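CalU16 (Micromonospora echinospora, PDB 4FPW) probably protects its producer from a self-made enediyne antibiotic, as a self-sacrifice resistance protein of the AHA1 family with a Bet v 1-like fold. Local coordinates at residues 23-28 against 171-176; 98-101 against 106-109; 128-133 against 163-168. All blocks are in the same frame, centred on the assembly; numbering follows the deposited sequence.

Contact 1: 23-28 against 171-176; sequences IIIRQR and EAWAAL
This is a buried aromatic-aliphatic contact. Trp173 of the C-terminal helix 161-177 reaches in to strand 20-29 near the edge of the antiparallel sheet. The fold is Bet v 1-like, in which such a sheet packs against the long helix 118-138. Segment axes lie 11.2 Å apart, so a single large side chain has to span the gap. Trp173 does this, with CG anti to its own carbonyl carbon (chi1 -69°), and its benzo ring touches three isoleucines in a row.

Ile23 lies over one face of the indole. Its CG1 is 3.5 Å from the centroid of the Trp173 six-membered ring and 16° off the ring normal, a CH-pi contact. Ile23 CG1 comes to 3.4 Å from Trp173 CZ3, displaced toward the rim, and Ile23 CD1 sits 3.5 Å from Trp173 CE3. Ile25 meets the ring differently. Ile25 CG1 comes up in the ring plane at the edge, 3.6 Å from Trp173 CZ2, and the two side chains cross at about a right angle. Between these two, Ile24 O lies 3.6 Å from Trp173 CH2, near the ring plane. The side chain of Ile24 itself turns away.

The polar edge of the ring is served from outside the two segments. Trp173 NE1 donates a hydrogen bond to Glu129 OE1 of helix 118-138, and Glu129 OE2 forms a salt bridge with Arg8. Val126 and Arg8 also touch the Trp173 side chain, and Leu121 touches Ile23.

No hydrogen bond joins 23-28 to 171-176. Adhesion across the contact is therefore mainly dispersive, while the bond at NE1 limits rotation of the indole and satisfies its one buried polar atom.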
ATOM      1  N   ILE A  23       1.483  -2.332  -8.978  1.00 46.69           N
ATOM      2  CA  ILE A  23       1.188  -3.421  -8.076  1.00 44.75           C
ATOM      3  C   ILE A  23      -0.223  -3.220  -7.587  1.00 46.70           C
ATOM      4  O   ILE A  23      -0.608  -2.093  -7.261  1.00 47.65           O
ATOM      5  CB  ILE A  23       2.165  -3.368  -6.878  1.00 44.61           C
ATOM      6  CG1 ILE A  23       3.256  -4.428  -7.042  1.00 45.59           C
ATOM      7  CG2 ILE A  23       1.465  -3.530  -5.530  1.00 44.47           C
ATOM      8  CD1 ILE A  23       3.835  -4.533  -8.439  1.00 46.46           C
ATOM      9  N   ILE A  24      -0.993  -4.306  -7.535  1.00 46.76           N
ATOM     10  CA  ILE A  24      -2.346  -4.255  -6.992  1.00 46.57           C
ATOM     11  C   ILE A  24      -2.556  -5.454  -6.078  1.00 46.46           C
ATOM     12  O   ILE A  24      -2.447  -6.598  -6.512  1.00 48.93           O
ATOM     13  CB  ILE A  24      -3.405  -4.236  -8.109  1.00 47.17           C
ATOM     14  CG1 ILE A  24      -3.387  -2.887  -8.839  1.00 47.58           C
ATOM     15  CG2 ILE A  24      -4.795  -4.450  -7.529  1.00 48.05           C
ATOM     16  CD1 ILE A  24      -4.115  -2.890 -10.170  1.00 47.73           C
ATOM     17  N   ILE A  25      -2.864  -5.171  -4.816  1.00 44.68           N
ATOM     18  CA  ILE A  25      -3.012  -6.182  -3.802  1.00 44.34           C
ATOM     19  C   ILE A  25      -4.441  -6.126  -3.330  1.00 47.50           C
ATOM     20  O   ILE A  25      -4.932  -5.046  -2.988  1.00 46.81           O
ATOM     21  CB  ILE A  25      -2.059  -5.922  -2.638  1.00 43.06           C
ATOM     22  CG1 ILE A  25      -0.644  -6.308  -3.053  1.00 42.39           C
ATOM     23  CG2 ILE A  25      -2.464  -6.701  -1.387  1.00 43.32           C
ATOM     24  CD1 ILE A  25       0.413  -5.711  -2.152  1.00 43.35           C
ATOM     25  N   ARG A  26      -5.097  -7.291  -3.332  1.00 49.04           N
ATOM     26  CA  ARG A  26      -6.483  -7.407  -2.917  1.00 50.71           C
ATOM     27  C   ARG A  26      -6.576  -8.414  -1.799  1.00 51.38           C
ATOM     28  O   ARG A  26      -6.090  -9.546  -1.918  1.00 52.60           O
ATOM     29  CB  ARG A  26      -7.370  -7.864  -4.073  1.00 54.28           C
ATOM     30  CG  ARG A  26      -7.185  -7.078  -5.372  1.00 55.64           C
ATOM     31  CD  ARG A  26      -8.334  -7.357  -6.328  1.00 56.98           C
ATOM     32  NE  ARG A  26      -8.316  -6.472  -7.493  1.00 58.58           N
ATOM     33  CZ  ARG A  26      -7.828  -6.773  -8.698  1.00 59.71           C
ATOM     34  NH1 ARG A  26      -7.285  -7.963  -8.968  1.00 61.34           N
ATOM     35  NH2 ARG A  26      -7.892  -5.859  -9.660  1.00 59.84           N
ATOM     36  N   GLN A  27      -7.205  -7.985  -0.716  1.00 49.95           N
ATOM     37  CA  GLN A  27      -7.361  -8.778   0.474  1.00 49.21           C
ATOM     38  C   GLN A  27      -8.694  -8.442   1.078  1.00 50.92           C
ATOM     39  O   GLN A  27      -9.110  -7.274   1.097  1.00 48.87           O
ATOM     40  CB  GLN A  27      -6.294  -8.440   1.484  1.00 49.46           C
ATOM     41  CG  GLN A  27      -4.878  -8.708   1.012  1.00 49.69           C
ATOM     42  CD  GLN A  27      -3.885  -8.482   2.122  1.00 50.94           C
ATOM     43  OE1 GLN A  27      -3.852  -7.406   2.714  1.00 51.63           O
ATOM     44  NE2 GLN A  27      -3.066  -9.490   2.412  1.00 51.23           N
ATOM     45  N   ARG A  28      -9.362  -9.475   1.577  1.00 52.64           N
ATOM     46  CA  ARG A  28     -10.658  -9.303   2.155  1.00 53.94           C
ATOM     47  C   ARG A  28     -10.487  -9.385   3.655  1.00 54.30           C
ATOM     48  O   ARG A  28      -9.726 -10.222   4.148  1.00 54.46           O
ATOM     49  CB  ARG A  28     -11.600 -10.384   1.646  1.00 57.13           C
ATOM     50  CG  ARG A  28     -13.008  -9.866   1.465  1.00 60.58           C
ATOM     51  CD  ARG A  28     -14.034 -10.967   1.565  1.00 64.57           C
ATOM     52  NE  ARG A  28     -15.182 -10.525   2.338  1.00 66.92           N
ATOM     53  CZ  ARG A  28     -16.177 -11.320   2.710  1.00 72.50           C
ATOM     54  NH1 ARG A  28     -16.165 -12.609   2.367  1.00 74.89           N
ATOM     55  NH2 ARG A  28     -17.188 -10.826   3.431  1.00 73.09           N
ATOM     56  N   GLU A 171       9.286 -13.659  -6.209  1.00 50.03           N
ATOM     57  CA  GLU A 171       9.131 -14.493  -7.414  1.00 51.20           C
ATOM     58  C   GLU A 171       7.739 -14.329  -8.054  1.00 50.52           C
ATOM     59  O   GLU A 171       7.612 -14.261  -9.279  1.00 52.29           O
ATOM     60  CB  GLU A 171       9.400 -15.965  -7.096  1.00 53.19           C
ATOM     61  CG  GLU A 171      10.877 -16.317  -7.011  1.00 54.69           C
ATOM     62  CD  GLU A 171      11.126 -17.640  -6.310  1.00 57.27           C
ATOM     63  OE1 GLU A 171      10.186 -18.465  -6.213  1.00 59.32           O
ATOM     64  OE2 GLU A 171      12.269 -17.855  -5.851  1.00 58.04           O
ATOM     65  N   ALA A 172       6.708 -14.239  -7.224  1.00 48.59           N
ATOM     66  CA  ALA A 172       5.349 -14.016  -7.715  1.00 49.09           C
ATOM     67  C   ALA A 172       5.183 -12.695  -8.461  1.00 48.46           C
ATOM     68  O   ALA A 172       4.642 -12.669  -9.569  1.00 51.93           O
ATOM     69  CB  ALA A 172       4.358 -14.090  -6.566  1.00 48.76           C
ATOM     70  N   TRP A 173       5.643 -11.600  -7.869  1.00 46.06           N
ATOM     71  CA  TRP A 173       5.620 -10.311  -8.564  1.00 44.51           C
ATOM     72  C   TRP A 173       6.579 -10.298  -9.774  1.00 46.40           C
ATOM     73  O   TRP A 173       6.231  -9.804 -10.848  1.00 46.43           O
ATOM     74  CB  TRP A 173       5.978  -9.197  -7.606  1.00 42.51           C
ATOM     75  CG  TRP A 173       4.956  -8.929  -6.570  1.00 39.57           C
ATOM     76  CD1 TRP A 173       5.076  -9.143  -5.236  1.00 38.84           C
ATOM     77  CD2 TRP A 173       3.666  -8.363  -6.772  1.00 38.30           C
ATOM     78  NE1 TRP A 173       3.944  -8.729  -4.583  1.00 37.28           N
ATOM     79  CE2 TRP A 173       3.056  -8.255  -5.507  1.00 37.48           C
ATOM     80  CE3 TRP A 173       2.967  -7.928  -7.899  1.00 38.23           C
ATOM     81  CZ2 TRP A 173       1.777  -7.737  -5.337  1.00 36.81           C
ATOM     82  CZ3 TRP A 173       1.708  -7.406  -7.729  1.00 38.19           C
ATOM     83  CH2 TRP A 173       1.117  -7.321  -6.450  1.00 37.31           C
ATOM     84  N   ALA A 174       7.775 -10.860  -9.605  1.00 47.62           N
ATOM     85  CA  ALA A 174       8.739 -10.928 -10.704  1.00 48.69           C
ATOM     86  C   ALA A 174       8.154 -11.653 -11.907  1.00 51.90           C
ATOM     87  O   ALA A 174       8.324 -11.207 -13.044  1.00 54.13           O
ATOM     88  CB  ALA A 174      10.020 -11.606 -10.260  1.00 48.43           C
ATOM     89  N   ALA A 175       7.461 -12.765 -11.649  1.00 52.94           N
ATOM     90  CA  ALA A 175       6.888 -13.585 -12.714  1.00 53.08           C
ATOM     91  C   ALA A 175       5.682 -12.923 -13.359  1.00 50.93           C
ATOM     92  O   ALA A 175       5.467 -13.063 -14.545  1.00 51.94           O
ATOM     93  CB  ALA A 175       6.507 -14.963 -12.180  1.00 54.83           C
ATOM     94  N   LEU A 176       4.877 -12.227 -12.574  1.00 51.87           N
ATOM     95  CA  LEU A 176       3.775 -11.430 -13.131  1.00 52.95           C
ATOM     96  C   LEU A 176       4.301 -10.253 -13.970  1.00 53.14           C
ATOM     97  O   LEU A 176       3.659  -9.853 -14.937  1.00 54.05           O
ATOM     98  CB  LEU A 176       2.870 -10.879 -12.018  1.00 51.10           C
ATOM     99  CG  LEU A 176       2.042 -11.869 -11.210  1.00 51.92           C
ATOM    100  CD1 LEU A 176       1.426 -11.179 -10.004  1.00 50.57           C
ATOM    101  CD2 LEU A 176       0.958 -12.515 -12.068  1.00 54.42           C
TER

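Contact 2: 98-101 against 106-109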
ATOM      1  N   LEU A  98      -5.325   3.494  -1.803  1.00 44.49           N
ATOM      2  CA  LEU A  98      -6.072   2.524  -1.070  1.00 45.22           C
ATOM      3  C   LEU A  98      -7.535   2.742  -1.364  1.00 45.57           C
ATOM      4  O   LEU A  98      -8.020   3.858  -1.212  1.00 47.58           O
ATOM      5  CB  LEU A  98      -5.823   2.684   0.417  1.00 46.21           C
ATOM      6  CG  LEU A  98      -6.530   1.616   1.255  1.00 46.47           C
ATOM      7  CD1 LEU A  98      -5.628   0.403   1.409  1.00 45.55           C
ATOM      8  CD2 LEU A  98      -6.920   2.184   2.608  1.00 48.40           C
ATOM      9  N   ARG A  99      -8.216   1.672  -1.788  1.00 45.96           N
ATOM     10  CA  ARG A  99      -9.671   1.631  -1.903  1.00 46.95           C
ATOM     11  C   ARG A  99     -10.214   0.524  -1.007  1.00 47.66           C
ATOM     12  O   ARG A  99      -9.776  -0.626  -1.095  1.00 47.10           O
ATOM     13  CB  ARG A  99     -10.110   1.345  -3.337  1.00 47.24           C
ATOM     14  CG  ARG A  99      -9.436   2.212  -4.377  1.00 47.50           C
ATOM     15  CD  ARG A  99      -9.651   1.676  -5.785  1.00 47.59           C
ATOM     16  NE  ARG A  99      -8.440   1.885  -6.572  1.00 48.76           N
ATOM     17  CZ  ARG A  99      -7.531   0.959  -6.873  1.00 48.75           C
ATOM     18  NH1 ARG A  99      -7.687  -0.307  -6.507  1.00 48.33           N
ATOM     19  NH2 ARG A  99      -6.461   1.308  -7.587  1.00 48.78           N
ATOM     20  N   LEU A 100     -11.162   0.888  -0.150  1.00 48.93           N
ATOM     21  CA  LEU A 100     -11.911  -0.053   0.654  1.00 50.09           C
ATOM     22  C   LEU A 100     -13.339  -0.094   0.127  1.00 54.03           C
ATOM     23  O   LEU A 100     -13.979   0.957  -0.010  1.00 56.36           O
ATOM     24  CB  LEU A 100     -11.929   0.387   2.115  1.00 48.92           C
ATOM     25  CG  LEU A 100     -10.587   0.679   2.776  1.00 47.90           C
ATOM     26  CD1 LEU A 100     -10.778   1.065   4.232  1.00 48.53           C
ATOM     27  CD2 LEU A 100      -9.647  -0.509   2.659  1.00 47.81           C
ATOM     28  N   SER A 101     -13.834  -1.295  -0.169  1.00 54.32           N
ATOM     29  CA  SER A 101     -15.225  -1.481  -0.583  1.00 56.02           C
ATOM     30  C   SER A 101     -15.911  -2.466   0.343  1.00 58.35           C
ATOM     31  O   SER A 101     -15.279  -3.400   0.846  1.00 55.68           O
ATOM     32  CB  SER A 101     -15.308  -1.988  -2.029  1.00 56.83           C
ATOM     33  OG  SER A 101     -14.246  -2.885  -2.339  1.00 54.69           O
ATOM     34  N   GLY A 106     -18.162  -7.320   5.662  1.00 67.83           N
ATOM     35  CA  GLY A 106     -16.705  -7.128   5.636  1.00 63.23           C
ATOM     36  C   GLY A 106     -16.223  -6.095   4.622  1.00 59.31           C
ATOM     37  O   GLY A 106     -16.992  -5.262   4.139  1.00 57.61           O
ATOM     38  N   THR A 107     -14.936  -6.134   4.298  1.00 57.16           N
ATOM     39  CA  THR A 107     -14.368  -5.165   3.345  1.00 55.86           C
ATOM     40  C   THR A 107     -13.345  -5.794   2.389  1.00 54.02           C
ATOM     41  O   THR A 107     -12.565  -6.656   2.806  1.00 54.16           O
ATOM     42  CB  THR A 107     -13.805  -3.895   4.057  1.00 54.76           C
ATOM     43  OG1 THR A 107     -12.437  -3.675   3.697  1.00 55.55           O
ATOM     44  CG2 THR A 107     -13.878  -4.006   5.554  1.00 54.85           C
ATOM     45  N   LEU A 108     -13.378  -5.378   1.113  1.00 52.37           N
ATOM     46  CA  LEU A 108     -12.356  -5.782   0.124  1.00 51.28           C
ATOM     47  C   LEU A 108     -11.291  -4.689  -0.045  1.00 49.96           C
ATOM     48  O   LEU A 108     -11.413  -3.803  -0.885  1.00 51.16           O
ATOM     49  CB  LEU A 108     -12.953  -6.151  -1.258  1.00 50.84           C
ATOM     50  CG  LEU A 108     -11.893  -6.344  -2.393  1.00 49.74           C
ATOM     51  CD1 LEU A 108     -10.850  -7.381  -2.019  1.00 48.64           C
ATOM     52  CD2 LEU A 108     -12.451  -6.684  -3.770  1.00 51.02           C
ATOM     53  N   LEU A 109     -10.230  -4.760   0.741  1.00 49.08           N
ATOM     54  CA  LEU A 109      -9.160  -3.774   0.623  1.00 47.29           C
ATOM     55  C   LEU A 109      -8.502  -3.891  -0.733  1.00 48.07           C
ATOM     56  O   LEU A 109      -8.374  -4.995  -1.256  1.00 49.91           O
ATOM     57  CB  LEU A 109      -8.129  -3.977   1.730  1.00 46.22           C
ATOM     58  CG  LEU A 109      -6.828  -3.179   1.637  1.00 44.52           C
ATOM     59  CD1 LEU A 109      -6.391  -2.738   3.013  1.00 44.57           C
ATOM     60  CD2 LEU A 109      -5.702  -3.971   0.991  1.00 44.68           C
TER
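Leu98 and Leu100 pack against Leu109 within the beta hairpin formed by strands 94-103 and 106-115. The strands run antiparallel, with segment axes 4.7 Å apart. The tight part of the contact is the buried, leucine-lined face. Leu98 CD1 lies 3.6 Å from Leu109 CD1, and the two side chains cross at about a right angle. Leu109 CG stands anti to the backbone N (chi1 171°), which helps set its CD1 branch against Leu98 CD1. Leu100 approaches Leu109 with its CD2 branch, and Leu100 CD2 is 3.9 Å from Leu109 CB. Helix 33-41 covers this face further along, where Val36 touches both Leu100 and Thr107, and Trp37 touches Leu100.

The other face is looser and partly exposed. Ser101 and Leu108 sit here. Ser101 OG rests 3.7 Å from Leu108 CB and gives a weak hydrogen bond to Leu108 O at 3.3 Å. Arg99 does not reach the facing segment with its guanidinium. It goes instead to a cluster of acids, with salt bridges to Glu112, Glu110 and Glu97, which probably balances its charge. Leu108 extends toward the neighbouring strand 20-29, where it touches Arg26.

One backbone hydrogen bond links the two segments. Leu108 N donates to Ser101 O at 2.8 Å, in the carbonyl plane, with an angle of 159° at the hydrogen. The same oxygen has a second, weaker neighbour: Thr107 CA stands 3.2 Å from Ser101 O, a CA-H...O contact.

Contact 3: 128-133 against 163-168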
ATOM      1  N   TRP A 128       4.558  -3.981   0.590  1.00 40.15           N
ATOM      2  CA  TRP A 128       3.199  -3.820   1.110  1.00 42.43           C
ATOM      3  C   TRP A 128       2.617  -5.115   1.640  1.00 43.18           C
ATOM      4  O   TRP A 128       1.881  -5.112   2.624  1.00 44.68           O
ATOM      5  CB  TRP A 128       2.263  -3.226   0.067  1.00 42.13           C
ATOM      6  CG  TRP A 128       2.522  -1.794  -0.096  1.00 42.86           C
ATOM      7  CD1 TRP A 128       3.122  -1.198  -1.150  1.00 42.48           C
ATOM      8  CD2 TRP A 128       2.250  -0.759   0.857  1.00 43.37           C
ATOM      9  NE1 TRP A 128       3.225   0.142  -0.930  1.00 41.96           N
ATOM     10  CE2 TRP A 128       2.691   0.446   0.290  1.00 42.82           C
ATOM     11  CE3 TRP A 128       1.641  -0.733   2.119  1.00 44.24           C
ATOM     12  CZ2 TRP A 128       2.559   1.682   0.941  1.00 42.77           C
ATOM     13  CZ3 TRP A 128       1.512   0.496   2.772  1.00 43.88           C
ATOM     14  CH2 TRP A 128       1.968   1.685   2.174  1.00 43.09           C
ATOM     15  N   GLU A 129       2.935  -6.222   0.989  1.00 44.94           N
ATOM     16  CA  GLU A 129       2.396  -7.507   1.426  1.00 44.82           C
ATOM     17  C   GLU A 129       2.865  -7.829   2.827  1.00 45.72           C
ATOM     18  O   GLU A 129       2.064  -8.264   3.652  1.00 46.29           O
ATOM     19  CB  GLU A 129       2.799  -8.619   0.480  1.00 44.44           C
ATOM     20  CG  GLU A 129       1.812  -8.840  -0.646  1.00 43.36           C
ATOM     21  CD  GLU A 129       2.238  -9.988  -1.526  1.00 43.37           C
ATOM     22  OE1 GLU A 129       3.082  -9.786  -2.417  1.00 44.87           O
ATOM     23  OE2 GLU A 129       1.767 -11.110  -1.313  1.00 43.59           O
HETATM   24  N   MSE A 130       4.153  -7.600   3.095  1.00 46.49           N
HETATM   25  CA  MSE A 130       4.722  -7.819   4.432  1.00 47.53           C
HETATM   26  C   MSE A 130       3.984  -6.960   5.416  1.00 46.51           C
HETATM   27  O   MSE A 130       3.614  -7.403   6.507  1.00 47.39           O
HETATM   28  CB  MSE A 130       6.190  -7.414   4.507  1.00 50.98           C
HETATM   29  CG  MSE A 130       7.110  -8.197   3.568  1.00 55.15           C
HETATM   30 SE   MSE A 130       7.190 -10.128   4.022  1.00 60.74          SE
HETATM   31  CE  MSE A 130       7.957 -10.542   2.299  1.00 56.32           C
ATOM     32  N   ALA A 131       3.758  -5.711   5.035  1.00 44.20           N
ATOM     33  CA  ALA A 131       3.075  -4.761   5.899  1.00 43.88           C
ATOM     34  C   ALA A 131       1.612  -5.126   6.126  1.00 43.39           C
ATOM     35  O   ALA A 131       1.099  -4.987   7.244  1.00 43.64           O
ATOM     36  CB  ALA A 131       3.173  -3.359   5.320  1.00 43.70           C
ATOM     37  N   LEU A 132       0.932  -5.560   5.069  1.00 42.13           N
ATOM     38  CA  LEU A 132      -0.463  -5.966   5.192  1.00 42.37           C
ATOM     39  C   LEU A 132      -0.622  -7.211   6.084  1.00 43.86           C
ATOM     40  O   LEU A 132      -1.680  -7.392   6.679  1.00 42.84           O
ATOM     41  CB  LEU A 132      -1.103  -6.152   3.816  1.00 41.24           C
ATOM     42  CG  LEU A 132      -1.346  -4.805   3.114  1.00 39.72           C
ATOM     43  CD1 LEU A 132      -1.664  -5.009   1.648  1.00 39.12           C
ATOM     44  CD2 LEU A 132      -2.442  -3.979   3.785  1.00 38.66           C
ATOM     45  N   ASP A 133       0.429  -8.029   6.219  1.00 44.00           N
ATOM     46  CA  ASP A 133       0.429  -9.101   7.238  1.00 46.13           C
ATOM     47  C   ASP A 133       0.133  -8.540   8.607  1.00 46.57           C
ATOM     48  O   ASP A 133      -0.698  -9.089   9.332  1.00 49.59           O
ATOM     49  CB  ASP A 133       1.771  -9.840   7.327  1.00 46.19           C
ATOM     50  CG  ASP A 133       2.010 -10.761   6.166  1.00 46.59           C
ATOM     51  OD1 ASP A 133       1.130 -10.888   5.285  1.00 48.48           O
ATOM     52  OD2 ASP A 133       3.087 -11.381   6.132  1.00 47.59           O
HETATM   53  N   MSE A 163      12.655 -13.878   5.298  1.00 55.94           N
HETATM   54  CA  MSE A 163      13.358 -13.837   4.023  1.00 56.10           C
HETATM   55  C   MSE A 163      12.730 -14.778   3.029  1.00 54.55           C
HETATM   56  O   MSE A 163      12.574 -14.412   1.856  1.00 53.81           O
HETATM   57  CB  MSE A 163      14.823 -14.200   4.194  1.00 61.20           C
HETATM   58  CG  MSE A 163      15.647 -12.970   4.565  1.00 64.86           C
HETATM   59 SE   MSE A 163      17.533 -13.488   4.841  1.00 76.44          SE
HETATM   60  CE  MSE A 163      18.157 -13.376   2.975  1.00 74.71           C
ATOM     61  N   ARG A 164      12.354 -15.980   3.479  1.00 53.01           N
ATOM     62  CA  ARG A 164      11.717 -16.967   2.614  1.00 51.16           C
ATOM     63  C   ARG A 164      10.399 -16.437   2.075  1.00 49.42           C
ATOM     64  O   ARG A 164      10.145 -16.509   0.878  1.00 48.22           O
ATOM     65  CB  ARG A 164      11.491 -18.270   3.368  1.00 54.58           C
ATOM     66  CG  ARG A 164      10.930 -19.388   2.505  1.00 56.08           C
ATOM     67  CD  ARG A 164      10.447 -20.580   3.329  1.00 58.22           C
ATOM     68  NE  ARG A 164       9.257 -20.329   4.164  1.00 58.19           N
ATOM     69  CZ  ARG A 164       8.053 -19.949   3.718  1.00 57.62           C
ATOM     70  NH1 ARG A 164       7.834 -19.698   2.431  1.00 57.15           N
ATOM     71  NH2 ARG A 164       7.050 -19.784   4.576  1.00 57.54           N
ATOM     72  N   ILE A 165       9.565 -15.892   2.959  1.00 48.28           N
ATOM     73  CA  ILE A 165       8.318 -15.246   2.555  1.00 46.72           C
ATOM     74  C   ILE A 165       8.569 -14.023   1.645  1.00 46.88           C
ATOM     75  O   ILE A 165       7.761 -13.720   0.764  1.00 45.48           O
ATOM     76  CB  ILE A 165       7.490 -14.830   3.783  1.00 47.37           C
ATOM     77  CG1 ILE A 165       7.041 -16.079   4.563  1.00 50.01           C
ATOM     78  CG2 ILE A 165       6.288 -14.009   3.364  1.00 45.98           C
ATOM     79  CD1 ILE A 165       6.522 -15.798   5.952  1.00 50.80           C
ATOM     80  N   SER A 166       9.683 -13.318   1.850  1.00 47.23           N
ATOM     81  CA  SER A 166      10.031 -12.179   0.993  1.00 46.76           C
ATOM     82  C   SER A 166      10.408 -12.684  -0.370  1.00 47.01           C
ATOM     83  O   SER A 166       9.973 -12.161  -1.386  1.00 46.09           O
ATOM     84  CB  SER A 166      11.145 -11.322   1.636  1.00 47.47           C
ATOM     85  OG  SER A 166      12.175 -10.976   0.713  1.00 49.49           O
ATOM     86  N   GLN A 167      11.194 -13.739  -0.372  1.00 49.05           N
ATOM     87  CA  GLN A 167      11.720 -14.310  -1.595  1.00 51.96           C
ATOM     88  C   GLN A 167      10.677 -14.998  -2.495  1.00 51.05           C
ATOM     89  O   GLN A 167      10.731 -14.854  -3.713  1.00 51.31           O
ATOM     90  CB  GLN A 167      12.825 -15.270  -1.202  1.00 55.10           C
ATOM     91  CG  GLN A 167      13.319 -16.209  -2.269  1.00 57.86           C
ATOM     92  CD  GLN A 167      14.474 -16.999  -1.719  1.00 60.83           C
ATOM     93  OE1 GLN A 167      14.411 -17.470  -0.579  1.00 60.59           O
ATOM     94  NE2 GLN A 167      15.562 -17.103  -2.490  1.00 63.20           N
ATOM     95  N   GLU A 168       9.733 -15.730  -1.910  1.00 51.58           N
ATOM     96  CA  GLU A 168       8.626 -16.309  -2.694  1.00 51.42           C
ATOM     97  C   GLU A 168       7.800 -15.204  -3.259  1.00 49.39           C
ATOM     98  O   GLU A 168       7.571 -15.165  -4.462  1.00 52.90           O
ATOM     99  CB  GLU A 168       7.715 -17.193  -1.853  1.00 51.94           C
ATOM    100  CG  GLU A 168       8.326 -18.532  -1.535  1.00 54.31           C
ATOM    101  CD  GLU A 168       7.481 -19.353  -0.581  1.00 56.44           C
ATOM    102  OE1 GLU A 168       6.323 -18.974  -0.287  1.00 54.92           O
ATOM    103  OE2 GLU A 168       7.999 -20.384  -0.106  1.00 58.64           O
TER
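Met130 of helix 118-138 reaches across to Ile165 of helix 161-177. This is a helix-helix contact near the surface. It joins the long helix of the Bet v 1-like fold to the C-terminal helix. Met130 is modelled as selenomethionine. Met130 CA and Ser166 CA are 7.7 Å apart, the nearest such pair of the two segments, and the long Met130 side chain reaches into the gap.

Starting at CB, the chain leaves the helix without yet meeting 163-168. CG is anti to the carbonyl carbon, and it too falls short of the other helix. The chain then bends at chi2 (-64°), which turns the selenium toward the partner. Met130 SE meets the CG2 branch of Ile165, with Met130 SE and Ile165 CG2 4.0 Å apart, and this pair carries the contact. The terminal methyl is only doubtfully placed, because Met130 CE is modelled too close to the backbone of Ser166. As modelled, Met130 CE also lies near Ile165 CG2, but little can rest on its exact position.

The Met130 and Ile165 side chains lie at a slant to each other. Met162 and Arg169 of the same C-terminal helix also touch Met130. Arg169 forms a salt bridge with Asp133 OD1, which adds a charged tie beside the apolar one. Within helix 161-177, and not across the contact, Glu168 approaches the edge of the Arg164 guanidinium in its plane. That salt bridge spans one helical turn and brings Arg164 NH1 to 2.6 Å from Glu168 OE2.

Contacts 1 and 3 both use helix 161-177 and have centres about 11 Å apart. Contact 1 ties the later part of that helix to strand 20-29. Contact 3 ties its earlier part to helix 118-138. Contact 2 lies in the sheet, its centre about 16 Å from that of contact 1 and about 20 Å from that of contact 3. Strands 20-29 and 106-115 are neighbours, so contacts 1 and 2 share one sheet. Along the chain, contact 2 closes before contact 3 opens, and contact 1 encloses both. The C-terminal helix, reached after unmodelled residues 140-158, is thus fastened to both sheet and long helix.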